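Local coordinates for KP6 killer toxin subunit alpha (Ustilago maydis virus P6, PDB 4GVB), which recognises receptors on sensitive fungal cells as one half of a secreted heterodimeric killer toxin, whose beta subunit then takes part in cell death, at residues W14-T19 with M72-L77; T19-G24 with S67-M72; G24-Y29 with A48-F53; L39-Y44 with F53-R58. All blocks are in the same frame, centred on the assembly; numbering follows the deposited sequence.

Contact 1: W14-T19 with M72-L77; sequences WECWCT and MSCRSL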
loop_
_atom_site.group_PDB
_atom_site.type_symbol
_atom_site.label_atom_id
_atom_site.label_comp_id
_atom_site.label_asym_id
_atom_site.label_seq_id
_atom_site.Cartn_x
_atom_site.Cartn_y
_atom_site.Cartn_z
ATOM N N TRP A 14 13.658 15.954 5.079
ATOM C CA TRP A 14 12.994 14.830 5.717
ATOM C C TRP A 14 13.123 13.581 4.857
ATOM O O TRP A 14 13.184 13.661 3.621
ATOM C CB TRP A 14 11.520 15.151 5.947
ATOM C CG TRP A 14 11.279 16.361 6.790
ATOM C CD1 TRP A 14 10.838 17.589 6.373
ATOM C CD2 TRP A 14 11.448 16.455 8.202
ATOM N NE1 TRP A 14 10.728 18.440 7.448
ATOM C CE2 TRP A 14 11.099 17.765 8.583
ATOM C CE3 TRP A 14 11.863 15.552 9.187
ATOM C CZ2 TRP A 14 11.153 18.196 9.905
ATOM C CZ3 TRP A 14 11.921 15.984 10.503
ATOM C CH2 TRP A 14 11.566 17.294 10.849
ATOM N N GLU A 15 13.177 12.426 5.517
ATOM C CA GLU A 15 13.241 11.145 4.839
ATOM C C GLU A 15 12.291 10.206 5.563
ATOM O O GLU A 15 12.587 9.786 6.678
ATOM C CB GLU A 15 14.649 10.594 4.918
ATOM C CG GLU A 15 14.792 9.157 4.475
ATOM C CD GLU A 15 16.225 8.722 4.532
ATOM O OE1 GLU A 15 17.036 9.497 5.087
ATOM O OE2 GLU A 15 16.546 7.637 4.004
ATOM N N CYS A 16 11.152 9.888 4.944
ATOM C CA CYS A 16 10.069 9.198 5.656
ATOM C C CYS A 16 9.656 7.907 4.962
ATOM O O CYS A 16 9.897 7.735 3.774
ATOM C CB CYS A 16 8.838 10.109 5.764
ATOM S SG CYS A 16 9.047 11.654 6.648
ATOM N N TRP A 17 9.034 7.001 5.716
ATOM C CA TRP A 17 8.532 5.752 5.148
ATOM C C TRP A 17 7.387 5.152 5.955
ATOM O O TRP A 17 7.251 5.397 7.158
ATOM C CB TRP A 17 9.650 4.713 4.971
ATOM C CG TRP A 17 10.355 4.310 6.234
ATOM C CD1 TRP A 17 10.085 3.220 7.026
ATOM C CD2 TRP A 17 11.468 4.979 6.842
ATOM N NE1 TRP A 17 10.949 3.190 8.094
ATOM C CE2 TRP A 17 11.813 4.252 8.000
ATOM C CE3 TRP A 17 12.198 6.127 6.523
ATOM C CZ2 TRP A 17 12.860 4.634 8.835
ATOM C CZ3 TRP A 17 13.234 6.507 7.358
ATOM C CH2 TRP A 17 13.551 5.766 8.502
ATOM N N CYS A 18 6.573 4.345 5.279
ATOM C CA CYS A 18 5.502 3.612 5.943
ATOM C C CYS A 18 6.069 2.397 6.684
ATOM O O CYS A 18 6.984 1.753 6.197
ATOM C CB CYS A 18 4.461 3.158 4.917
ATOM S SG CYS A 18 3.626 4.518 4.069
ATOM N N THR A 19 5.517 2.097 7.858
ATOM C CA THR A 19 5.937 0.935 8.635
ATOM C C THR A 19 4.765 0.049 9.040
ATOM O O THR A 19 3.701 0.534 9.395
ATOM C CB THR A 19 6.728 1.337 9.894
ATOM O OG1 THR A 19 5.909 2.140 10.749
ATOM C CG2 THR A 19 7.972 2.118 9.510
ATOM N N MET A 72 4.206 5.667 10.488
ATOM C CA MET A 72 5.217 6.354 9.689
ATOM C C MET A 72 6.472 6.628 10.512
ATOM O O MET A 72 6.386 7.032 11.663
ATOM C CB MET A 72 4.671 7.672 9.151
ATOM C CG MET A 72 5.719 8.503 8.426
ATOM S SD MET A 72 5.062 10.113 7.967
ATOM C CE MET A 72 4.960 10.921 9.562
ATOM N N SER A 73 7.631 6.383 9.913
ATOM C CA SER A 73 8.892 6.833 10.484
ATOM C C SER A 73 9.510 7.913 9.608
ATOM O O SER A 73 9.454 7.839 8.376
ATOM C CB SER A 73 9.875 5.677 10.633
ATOM O OG SER A 73 9.520 4.833 11.713
ATOM N N CYS A 74 10.102 8.910 10.259
ATOM C CA CYS A 74 10.800 9.990 9.566
ATOM C C CYS A 74 12.156 10.257 10.218
ATOM O O CYS A 74 12.280 10.195 11.436
ATOM C CB CYS A 74 9.976 11.272 9.613
ATOM S SG CYS A 74 8.512 11.268 8.565
ATOM N N ARG A 75 13.162 10.549 9.398
ATOM C CA ARG A 75 14.433 11.072 9.879
ATOM C C ARG A 75 14.589 12.510 9.377
ATOM O O ARG A 75 14.192 12.833 8.258
ATOM C CB ARG A 75 15.602 10.216 9.373
ATOM C CG ARG A 75 15.535 8.738 9.744
ATOM C CD ARG A 75 15.973 8.496 11.190
ATOM N NE ARG A 75 15.662 7.143 11.665
ATOM C CZ ARG A 75 14.658 6.841 12.489
ATOM N NH1 ARG A 75 13.852 7.793 12.949
ATOM N NH2 ARG A 75 14.456 5.580 12.859
ATOM N N SER A 76 15.152 13.371 10.218
ATOM C CA SER A 76 15.492 14.736 9.829
ATOM C C SER A 76 16.852 14.735 9.123
ATOM O O SER A 76 17.770 14.053 9.559
ATOM C CB SER A 76 15.531 15.631 11.072
ATOM O OG SER A 76 16.088 16.904 10.786
ATOM N N LEU A 77 16.991 15.489 8.034
ATOM C CA LEU A 77 18.251 15.483 7.288
ATOM C C LEU A 77 19.016 16.800 7.436
ATOM O O LEU A 77 18.471 17.785 7.938
ATOM C CB LEU A 77 18.011 15.168 5.806
ATOM C CG LEU A 77 17.341 13.830 5.485
ATOM C CD1 LEU A 77 16.944 13.747 3.998
ATOM C CD2 LEU A 77 18.274 12.685 5.862
HETATM O O HOH W 1 11.305 2.373 11.400
HETATM O O HOH W 2 7.254 3.744 12.513
#

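Contact 2: T19-G24 with S67-M72; sequences TAHGTG and SLNNNM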
loop_
_atom_site.group_PDB
_atom_site.type_symbol
_atom_site.label_atom_id
_atom_site.label_comp_id
_atom_site.label_asym_id
_atom_site.label_seq_id
_atom_site.Cartn_x
_atom_site.Cartn_y
_atom_site.Cartn_z
ATOM N N THR A 19 5.517 2.097 7.858
ATOM C CA THR A 19 5.937 0.935 8.635
ATOM C C THR A 19 4.765 0.049 9.040
ATOM O O THR A 19 3.701 0.534 9.395
ATOM C CB THR A 19 6.728 1.337 9.894
ATOM O OG1 THR A 19 5.909 2.140 10.749
ATOM C CG2 THR A 19 7.972 2.118 9.510
ATOM N N ALA A 20 4.962 -1.257 8.958
ATOM C CA ALA A 20 3.943 -2.208 9.389
ATOM C C ALA A 20 3.756 -2.085 10.890
ATOM O O ALA A 20 4.735 -2.033 11.639
ATOM C CB ALA A 20 4.357 -3.599 9.028
ATOM N N HIS A 21 2.511 -2.005 11.345
ATOM C CA HIS A 21 2.281 -1.971 12.783
ATOM C C HIS A 21 2.798 -3.276 13.418
ATOM O O HIS A 21 2.893 -4.304 12.747
ATOM C CB HIS A 21 0.808 -1.695 13.115
ATOM C CG HIS A 21 -0.102 -2.871 12.915
ATOM N ND1 HIS A 21 -1.283 -2.784 12.207
ATOM C CD2 HIS A 21 -0.018 -4.150 13.352
ATOM C CE1 HIS A 21 -1.884 -3.965 12.209
ATOM N NE2 HIS A 21 -1.136 -4.811 12.896
ATOM N N GLY A 22 3.161 -3.224 14.696
ATOM C CA GLY A 22 3.718 -4.387 15.366
ATOM C C GLY A 22 5.161 -4.682 14.986
ATOM O O GLY A 22 6.075 -4.439 15.773
ATOM N N THR A 23 5.371 -5.203 13.778
ATOM C CA THR A 23 6.709 -5.552 13.309
ATOM C C THR A 23 7.610 -4.342 13.091
ATOM O O THR A 23 8.831 -4.439 13.235
ATOM C CB THR A 23 6.666 -6.341 11.989
ATOM O OG1 THR A 23 5.867 -5.632 11.036
ATOM C CG2 THR A 23 6.075 -7.717 12.204
ATOM N N GLY A 24 7.013 -3.213 12.722
ATOM C CA GLY A 24 7.773 -2.020 12.399
ATOM C C GLY A 24 8.548 -2.197 11.114
ATOM O O GLY A 24 9.370 -1.358 10.747
ATOM N N SER A 67 -3.765 5.742 5.986
ATOM C CA SER A 67 -4.890 5.232 5.194
ATOM C C SER A 67 -4.741 3.734 4.913
ATOM O O SER A 67 -5.739 3.008 4.717
ATOM C CB SER A 67 -5.036 5.999 3.871
ATOM O OG SER A 67 -4.069 5.608 2.890
ATOM N N LEU A 68 -3.492 3.273 4.905
ATOM C CA LEU A 68 -3.173 1.865 4.657
ATOM C C LEU A 68 -2.946 1.074 5.949
ATOM O O LEU A 68 -2.360 -0.005 5.922
ATOM C CB LEU A 68 -1.942 1.740 3.749
ATOM C CG LEU A 68 -2.144 2.187 2.303
ATOM C CD1 LEU A 68 -0.814 2.147 1.552
ATOM C CD2 LEU A 68 -3.201 1.322 1.616
ATOM N N ASN A 69 -3.431 1.620 7.058
ATOM C CA ASN A 69 -3.313 0.991 8.373
ATOM C C ASN A 69 -1.874 0.870 8.843
ATOM O O ASN A 69 -1.541 -0.027 9.621
ATOM C CB ASN A 69 -3.984 -0.385 8.382
ATOM C CG ASN A 69 -4.526 -0.755 9.748
ATOM O OD1 ASN A 69 -5.156 0.064 10.425
ATOM N ND2 ASN A 69 -4.271 -1.983 10.168
ATOM N N ASN A 70 -1.016 1.776 8.383
ATOM C CA ASN A 70 0.393 1.714 8.757
ATOM C C ASN A 70 0.815 2.867 9.660
ATOM O O ASN A 70 0.086 3.842 9.839
ATOM C CB ASN A 70 1.293 1.711 7.520
ATOM C CG ASN A 70 1.067 0.517 6.634
ATOM O OD1 ASN A 70 0.853 -0.597 7.110
ATOM N ND2 ASN A 70 1.118 0.739 5.330
ATOM N N ASN A 71 2.010 2.745 10.225
ATOM C CA ASN A 71 2.623 3.864 10.930
ATOM C C ASN A 71 3.584 4.598 9.997
ATOM O O ASN A 71 3.759 4.205 8.837
ATOM C CB ASN A 71 3.359 3.378 12.181
ATOM C CG ASN A 71 2.418 2.732 13.206
ATOM O OD1 ASN A 71 2.735 1.689 13.784
ATOM N ND2 ASN A 71 1.259 3.352 13.429
ATOM N N MET A 72 4.206 5.667 10.488
ATOM C CA MET A 72 5.217 6.354 9.689
ATOM C C MET A 72 6.472 6.628 10.512
ATOM O O MET A 72 6.386 7.032 11.663
ATOM C CB MET A 72 4.671 7.672 9.151
ATOM C CG MET A 72 5.719 8.503 8.426
ATOM S SD MET A 72 5.062 10.113 7.967
ATOM C CE MET A 72 4.960 10.921 9.562
HETATM O O HOH W 3 5.418 0.064 13.299
HETATM O O HOH W 4 0.477 -2.195 9.191
#

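Contact 3: G24-Y29 with A48-F53; sequences GNELRY and AGHCLF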
loop_
_atom_site.group_PDB
_atom_site.type_symbol
_atom_site.label_atom_id
_atom_site.label_comp_id
_atom_site.label_asym_id
_atom_site.label_seq_id
_atom_site.Cartn_x
_atom_site.Cartn_y
_atom_site.Cartn_z
ATOM N N GLY A 24 7.013 -3.213 12.722
ATOM C CA GLY A 24 7.773 -2.020 12.399
ATOM C C GLY A 24 8.548 -2.197 11.114
ATOM O O GLY A 24 9.370 -1.358 10.747
ATOM N N ASN A 25 8.296 -3.298 10.423
ATOM C CA ASN A 25 8.944 -3.530 9.144
ATOM C C ASN A 25 8.626 -2.410 8.158
ATOM O O ASN A 25 7.500 -1.887 8.127
ATOM C CB ASN A 25 8.539 -4.887 8.561
ATOM C CG ASN A 25 9.047 -6.063 9.396
ATOM O OD1 ASN A 25 9.612 -5.882 10.476
ATOM N ND2 ASN A 25 8.832 -7.278 8.893
ATOM N N GLU A 26 9.619 -2.039 7.355
ATOM C CA GLU A 26 9.418 -1.037 6.320
ATOM C C GLU A 26 8.557 -1.605 5.188
ATOM O O GLU A 26 8.700 -2.767 4.814
ATOM C CB GLU A 26 10.769 -0.550 5.784
ATOM C CG GLU A 26 11.683 -0.003 6.866
ATOM C CD GLU A 26 12.874 0.767 6.300
ATOM O OE1 GLU A 26 12.931 0.964 5.065
ATOM O OE2 GLU A 26 13.760 1.158 7.088
ATOM N N LEU A 27 7.655 -0.789 4.649
ATOM C CA LEU A 27 6.798 -1.245 3.557
ATOM C C LEU A 27 6.994 -0.396 2.304
ATOM O O LEU A 27 6.266 0.582 2.076
ATOM C CB LEU A 27 5.333 -1.234 3.993
ATOM C CG LEU A 27 5.052 -2.141 5.196
ATOM C CD1 LEU A 27 3.767 -1.725 5.914
ATOM C CD2 LEU A 27 4.987 -3.588 4.722
ATOM N N ARG A 28 7.960 -0.794 1.481
ATOM C CA ARG A 28 8.379 0.013 0.342
ATOM C C ARG A 28 7.263 0.255 -0.675
ATOM O O ARG A 28 7.164 1.347 -1.230
ATOM C CB ARG A 28 9.621 -0.582 -0.337
ATOM C CG ARG A 28 9.381 -1.820 -1.181
ATOM C CD ARG A 28 10.655 -2.210 -1.935
ATOM N NE ARG A 28 11.814 -2.234 -1.043
ATOM C CZ ARG A 28 12.807 -1.349 -1.074
ATOM N NH1 ARG A 28 12.799 -0.366 -1.966
ATOM N NH2 ARG A 28 13.818 -1.451 -0.216
ATOM N N TYR A 29 6.421 -0.748 -0.908
ATOM C CA TYR A 29 5.308 -0.589 -1.842
ATOM C C TYR A 29 4.320 0.476 -1.380
ATOM O O TYR A 29 3.749 1.197 -2.193
ATOM C CB TYR A 29 4.571 -1.911 -2.042
ATOM C CG TYR A 29 5.297 -2.879 -2.944
ATOM C CD1 TYR A 29 5.117 -2.843 -4.315
ATOM C CD2 TYR A 29 6.164 -3.827 -2.421
ATOM C CE1 TYR A 29 5.781 -3.736 -5.149
ATOM C CE2 TYR A 29 6.836 -4.724 -3.244
ATOM C CZ TYR A 29 6.638 -4.673 -4.607
ATOM O OH TYR A 29 7.296 -5.564 -5.433
ATOM N N ALA A 48 16.498 2.581 -1.062
ATOM C CA ALA A 48 16.175 2.446 0.349
ATOM C C ALA A 48 14.668 2.347 0.554
ATOM O O ALA A 48 14.208 2.059 1.654
ATOM C CB ALA A 48 16.744 3.600 1.142
ATOM N N GLY A 49 13.916 2.586 -0.515
ATOM C CA GLY A 49 12.468 2.631 -0.455
ATOM C C GLY A 49 11.931 3.689 0.498
ATOM O O GLY A 49 10.971 3.422 1.215
ATOM N N HIS A 50 12.549 4.875 0.504
ATOM C CA HIS A 50 12.142 5.988 1.374
ATOM C C HIS A 50 11.657 7.186 0.557
ATOM O O HIS A 50 11.977 7.300 -0.635
ATOM C CB HIS A 50 13.295 6.433 2.281
ATOM C CG HIS A 50 13.753 5.381 3.237
ATOM N ND1 HIS A 50 14.994 5.410 3.839
ATOM C CD2 HIS A 50 13.139 4.266 3.699
ATOM C CE1 HIS A 50 15.119 4.364 4.635
ATOM N NE2 HIS A 50 14.007 3.652 4.568
ATOM N N CYS A 51 10.882 8.064 1.195
ATOM C CA CYS A 51 10.364 9.262 0.533
ATOM C C CYS A 51 10.974 10.519 1.128
ATOM O O CYS A 51 10.831 10.784 2.320
ATOM C CB CYS A 51 8.835 9.362 0.629
ATOM S SG CYS A 51 8.092 10.622 -0.478
ATOM N N LEU A 52 11.621 11.303 0.271
ATOM C CA LEU A 52 12.333 12.493 0.702
ATOM C C LEU A 52 11.633 13.756 0.214
ATOM O O LEU A 52 10.996 13.757 -0.835
ATOM C CB LEU A 52 13.794 12.434 0.231
ATOM C CG LEU A 52 14.655 11.422 0.992
ATOM C CD1 LEU A 52 14.339 10.013 0.565
ATOM C CD2 LEU A 52 16.153 11.691 0.803
ATOM N N PHE A 53 11.719 14.816 1.011
ATOM C CA PHE A 53 11.228 16.118 0.613
ATOM C C PHE A 53 11.860 17.265 1.415
ATOM O O PHE A 53 12.358 17.083 2.542
ATOM C CB PHE A 53 9.680 16.212 0.639
ATOM C CG PHE A 53 9.026 15.378 1.709
ATOM C CD1 PHE A 53 9.015 15.796 3.038
ATOM C CD2 PHE A 53 8.411 14.171 1.384
ATOM C CE1 PHE A 53 8.415 15.011 4.026
ATOM C CE2 PHE A 53 7.800 13.380 2.367
ATOM C CZ PHE A 53 7.812 13.798 3.685
HETATM O O HOH W 5 12.072 0.504 2.805
#

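Contact 4: L39-Y44 with F53-R58; sequences LSKSYY and FSDDLR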
loop_
_atom_site.group_PDB
_atom_site.type_symbol
_atom_site.label_atom_id
_atom_site.label_comp_id
_atom_site.label_asym_id
_atom_site.label_seq_id
_atom_site.Cartn_x
_atom_site.Cartn_y
_atom_site.Cartn_z
ATOM N N LEU A 39 3.543 12.426 -5.220
ATOM C CA LEU A 39 3.663 13.511 -4.257
ATOM C C LEU A 39 4.555 14.608 -4.824
ATOM O O LEU A 39 5.773 14.450 -4.948
ATOM C CB LEU A 39 4.215 13.012 -2.914
ATOM C CG LEU A 39 4.261 14.046 -1.783
ATOM C CD1 LEU A 39 2.880 14.667 -1.525
ATOM C CD2 LEU A 39 4.799 13.427 -0.508
ATOM N N SER A 40 3.939 15.722 -5.167
ATOM C CA SER A 40 4.670 16.847 -5.750
ATOM C C SER A 40 5.840 17.265 -4.870
ATOM O O SER A 40 5.704 17.379 -3.655
ATOM C CB SER A 40 3.723 18.027 -5.975
ATOM O OG SER A 40 4.407 19.149 -6.507
ATOM N N LYS A 41 6.994 17.473 -5.502
ATOM C CA LYS A 41 8.176 18.000 -4.830
ATOM C C LYS A 41 8.934 16.912 -4.072
ATOM O O LYS A 41 9.979 17.172 -3.482
ATOM C CB LYS A 41 7.800 19.146 -3.884
ATOM C CG LYS A 41 7.018 20.275 -4.550
ATOM C CD LYS A 41 6.582 21.343 -3.548
ATOM C CE LYS A 41 5.519 20.811 -2.589
ATOM N NZ LYS A 41 5.235 21.729 -1.453
ATOM N N SER A 42 8.413 15.691 -4.073
ATOM C CA SER A 42 9.078 14.627 -3.337
ATOM C C SER A 42 10.112 13.912 -4.210
ATOM O O SER A 42 10.103 14.000 -5.437
ATOM C CB SER A 42 8.053 13.621 -2.782
ATOM O OG SER A 42 7.552 12.812 -3.827
ATOM N N TYR A 43 11.007 13.196 -3.551
ATOM C CA TYR A 43 11.977 12.359 -4.235
ATOM C C TYR A 43 11.842 10.944 -3.695
ATOM O O TYR A 43 11.971 10.731 -2.482
ATOM C CB TYR A 43 13.389 12.884 -3.953
ATOM C CG TYR A 43 14.484 12.081 -4.598
ATOM C CD1 TYR A 43 14.871 12.331 -5.910
ATOM C CD2 TYR A 43 15.134 11.075 -3.899
ATOM C CE1 TYR A 43 15.875 11.598 -6.504
ATOM C CE2 TYR A 43 16.132 10.332 -4.490
ATOM C CZ TYR A 43 16.498 10.598 -5.788
ATOM O OH TYR A 43 17.506 9.871 -6.388
ATOM N N TYR A 44 11.557 9.983 -4.574
ATOM C CA TYR A 44 11.474 8.589 -4.138
ATOM C C TYR A 44 12.791 7.832 -4.331
ATOM O O TYR A 44 13.159 7.473 -5.446
ATOM C CB TYR A 44 10.320 7.824 -4.809
ATOM C CG TYR A 44 10.242 6.389 -4.322
ATOM C CD1 TYR A 44 10.096 6.108 -2.972
ATOM C CD2 TYR A 44 10.336 5.316 -5.205
ATOM C CE1 TYR A 44 10.059 4.796 -2.499
ATOM C CE2 TYR A 44 10.295 3.999 -4.745
ATOM C CZ TYR A 44 10.154 3.747 -3.390
ATOM O OH TYR A 44 10.107 2.448 -2.913
ATOM N N PHE A 53 11.719 14.816 1.011
ATOM C CA PHE A 53 11.228 16.118 0.613
ATOM C C PHE A 53 11.860 17.265 1.415
ATOM O O PHE A 53 12.358 17.083 2.542
ATOM C CB PHE A 53 9.680 16.212 0.639
ATOM C CG PHE A 53 9.026 15.378 1.709
ATOM C CD1 PHE A 53 9.015 15.796 3.038
ATOM C CD2 PHE A 53 8.411 14.171 1.384
ATOM C CE1 PHE A 53 8.415 15.011 4.026
ATOM C CE2 PHE A 53 7.800 13.380 2.367
ATOM C CZ PHE A 53 7.812 13.798 3.685
ATOM N N SER A 54 11.829 18.446 0.817
ATOM C CA SER A 54 12.374 19.637 1.460
ATOM C C SER A 54 11.258 20.337 2.224
ATOM O O SER A 54 11.366 20.581 3.421
ATOM C CB SER A 54 13.001 20.578 0.412
ATOM O OG SER A 54 13.433 21.787 1.014
ATOM N N ASP A 55 10.172 20.657 1.532
ATOM C CA ASP A 55 9.002 21.169 2.224
ATOM C C ASP A 55 8.541 20.105 3.223
ATOM O O ASP A 55 8.781 18.914 3.031
ATOM C CB ASP A 55 7.887 21.523 1.238
ATOM C CG ASP A 55 8.200 22.763 0.411
ATOM O OD1 ASP A 55 9.121 23.526 0.782
ATOM O OD2 ASP A 55 7.510 22.988 -0.599
ATOM N N ASP A 56 7.889 20.533 4.293
ATOM C CA ASP A 56 7.472 19.596 5.327
ATOM C C ASP A 56 6.178 18.897 4.929
ATOM O O ASP A 56 5.087 19.348 5.274
ATOM C CB ASP A 56 7.280 20.327 6.652
ATOM C CG ASP A 56 7.042 19.378 7.799
ATOM O OD1 ASP A 56 6.882 18.172 7.536
ATOM O OD2 ASP A 56 7.009 19.836 8.956
ATOM N N LEU A 57 6.309 17.795 4.203
ATOM C CA LEU A 57 5.153 17.047 3.727
ATOM C C LEU A 57 4.834 15.872 4.654
ATOM O O LEU A 57 4.112 14.945 4.271
ATOM C CB LEU A 57 5.418 16.522 2.314
ATOM C CG LEU A 57 5.824 17.559 1.262
ATOM C CD1 LEU A 57 6.038 16.901 -0.100
ATOM C CD2 LEU A 57 4.799 18.673 1.142
ATOM N N ARG A 58 5.383 15.901 5.865
ATOM C CA ARG A 58 5.194 14.801 6.814
ATOM C C ARG A 58 3.721 14.494 7.105
ATOM O O ARG A 58 3.305 13.322 7.162
ATOM C CB ARG A 58 5.956 15.072 8.123
ATOM C CG ARG A 58 7.474 14.857 8.036
ATOM C CD ARG A 58 8.157 15.225 9.349
ATOM N NE ARG A 58 7.898 16.622 9.687
ATOM C CZ ARG A 58 8.248 17.196 10.834
ATOM N NH1 ARG A 58 8.873 16.487 11.762
ATOM N NH2 ARG A 58 7.967 18.474 11.056
HETATM O O HOH W 6 11.384 18.795 -1.943
#

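Contact 1: W14-T19 with M72-L77
W14-T19 and M72-L77 pair as antiparallel strands, the second forming an edge of the subunit's sheet. E15 with R75 and W17 with S73 are its hydrogen-bonded pairs, the shortest link running from W17 N to S73 O at 2.8 Å. Between them lies the non-hydrogen-bonded pair C16 and C74, whose CA atoms come within 4.1 Å and whose SG atoms form a disulfide of 2.0 Å (chi3 109°). The bridge lies on the same face of the sheet as W14 and M72, where R58 touches both cysteines. On the other face, W17 CG sits between its backbone N and carbonyl carbon (chi1 60°), and the indole receives S73 CB over the five-membered ring, 3.9 Å from its centroid, as a CH-pi contact. R75 CG meets the indole at its edge, 3.8 Å from W17 CH2, and the guanidinium plane stands 84° from the ring. A water joins T19 OG1 (2.7 Å) to S73 OG. Away from the edge strand, E15 OE2 is hydrogen-bonded to H50, and W17 stacks on that histidine's ring. Cross-strand disulfides characteristically span non-hydrogen-bonded antiparallel pairs, and this one joins the edge strand of a small, disulfide-rich secreted toxin subunit to its neighbour.

Contact 2: T19-G24 with S67-M72
T19 and N71 form an antiparallel hydrogen-bonded pair through both of their backbones. T19 N reaches N71 O at 2.9 Å with the donor well above the carbonyl plane (50°), whereas the return bond from N71 N to T19 O lies in the plane of its carbonyl. The side chains of this pair cross at about a right angle, and T19 OG1 packs against N71 CB at 3.2 Å. N70 CB also lies close, 3.3 Å from T19 O. Farther out, the edge of the H21 imidazole meets the amide of N69, with N69 ND2 3.7 Å from H21 ND1 and the two planes nearly perpendicular (89°); no hydrogen bond joins them. Two waters carry the polar contacts beyond the pair. One donates to A20 O and N71 OD1; the other accepts from H21 N and donates to N69 O and, at 2.7 Å, to N70 OD1. What sets N69 and N70 in place is the end of helix 58-67: N69, with positive phi, is the C-prime residue of a Schellman motif in which N70 N returns to C65 O. The N70 amide is also held from outside, its ND2 bonding to Y67 O of the beta subunit, while H69 of that subunit meets the H21 ring. The contact thus lies where strand 14-19 runs out into the loop toward helix 28-33 and helix 58-67 turns into strand 71-76, with A30 of helix 28-33 against N70 and the partner subunit alongside.

Contact 3: G24-Y29 with A48-F53
E26 CG stands anti to its carbonyl carbon (chi1 -56°) with the chain extended beyond it, and H50 CG takes the same position on its own residue; the two side chains cross at about a right angle. H50 NE2 donates to E26 OE1 at 2.9 Å; the oxygen lies close to the imidazole plane but is approached from above the carboxylate plane, and the bond is moderately bent (147°). At its other nitrogen, ND1, the histidine is hydrogen-bonded to E15, and its ring stacks on W17. With carboxylates at both nitrogens the imidazole would probably be drawn toward the cationic form. A48 O sits 3.1 Å above one face of the H50 ring, toward its rim, and a water that donates to this oxygen at 2.9 Å also donates to E26 OE1. The backbone here is a G1 beta bulge, G49 and H50 both facing D45 where strands 43-45 and 50-53 of the antiparallel sheet are joined. Beside it lies R28, in the first turn of helix 28-33; its chain bends at chi3 (48°), and R28 NH1 comes within 3.4 Å of G49 CA, on a residue that has no side chain to bar the approach. The guanidinium does not bond to A48 or G49: R28 NH2 donates instead to R47 O, and R28 NH1 makes a weak bond to A46 O, both in the connection just before the bulge.

Contact 4: L39-Y44 with F53-R58
A type II turn from L39 to S42, with K41 at positive phi, faces the irregular loop F53-R58, the CA atoms of S42 and F53 lying 4.7 Å apart. L39 O closes the turn by accepting from both S42 N and S42 OG. On the apolar side, L39 and L57 slide past each other in opposite directions, L39 CD2 touching L57 CD1 at 3.7 Å. The same L57 CD1 rests 3.6 Å from S40 O, and L57 CB lies over the centre of the F53 ring, 3.6 Å above its plane. The phenyl group is met at its edge by S42 CB, 4.2 Å from F53 CD2. On the polar side, K41 is bent at chi3 (-69°), and K41 NZ forms a salt bridge of 2.7 Å to D55 OD2, using the anti lone pair. N2, in helix 2-8, gives that oxygen a second donor. A water beside the turn donates to K41 O and accepts from S54 N at 2.8 Å, tying the two backbones together. Farther along the loop, R58 grips the D56 carboxylate side-on, NE to OD1 and NH2 to OD2, while R58 N reaches D56 OD1 from the opposite face to complete an Asx turn just before helix 58-67; the guanidinium also makes a cation-pi contact with W14. The chemistry is thus divided between a small hydrocarbon cluster of L39, F53 and L57 and a salt bridge, K41 to D55, that crosses the contact, while R58 would offset D56 within the loop.

How the contacts relate
From the N terminus, helix 2-8 leads to strand 14-19, the first strand, which contact 1 pairs with the last, 71-76, closing a loop that takes in most of the chain. Contact 2 carries on from that pairing through T19 and M72 and closes a slightly shorter loop, at the end turned to the beta subunit. Contacts 3 and 4 both fall within these two loops and cross each other: G24-Y29 precedes L39-Y44, and A48-F53 runs into F53-R58. Contact 3 ties the start of helix 28-33 to strand 50-53; contact 4, across the chain's centre from it, ties the lead into strand 43-45 to the approach to helix 58-67. Backbone bonds between strands unite all four about one sheet.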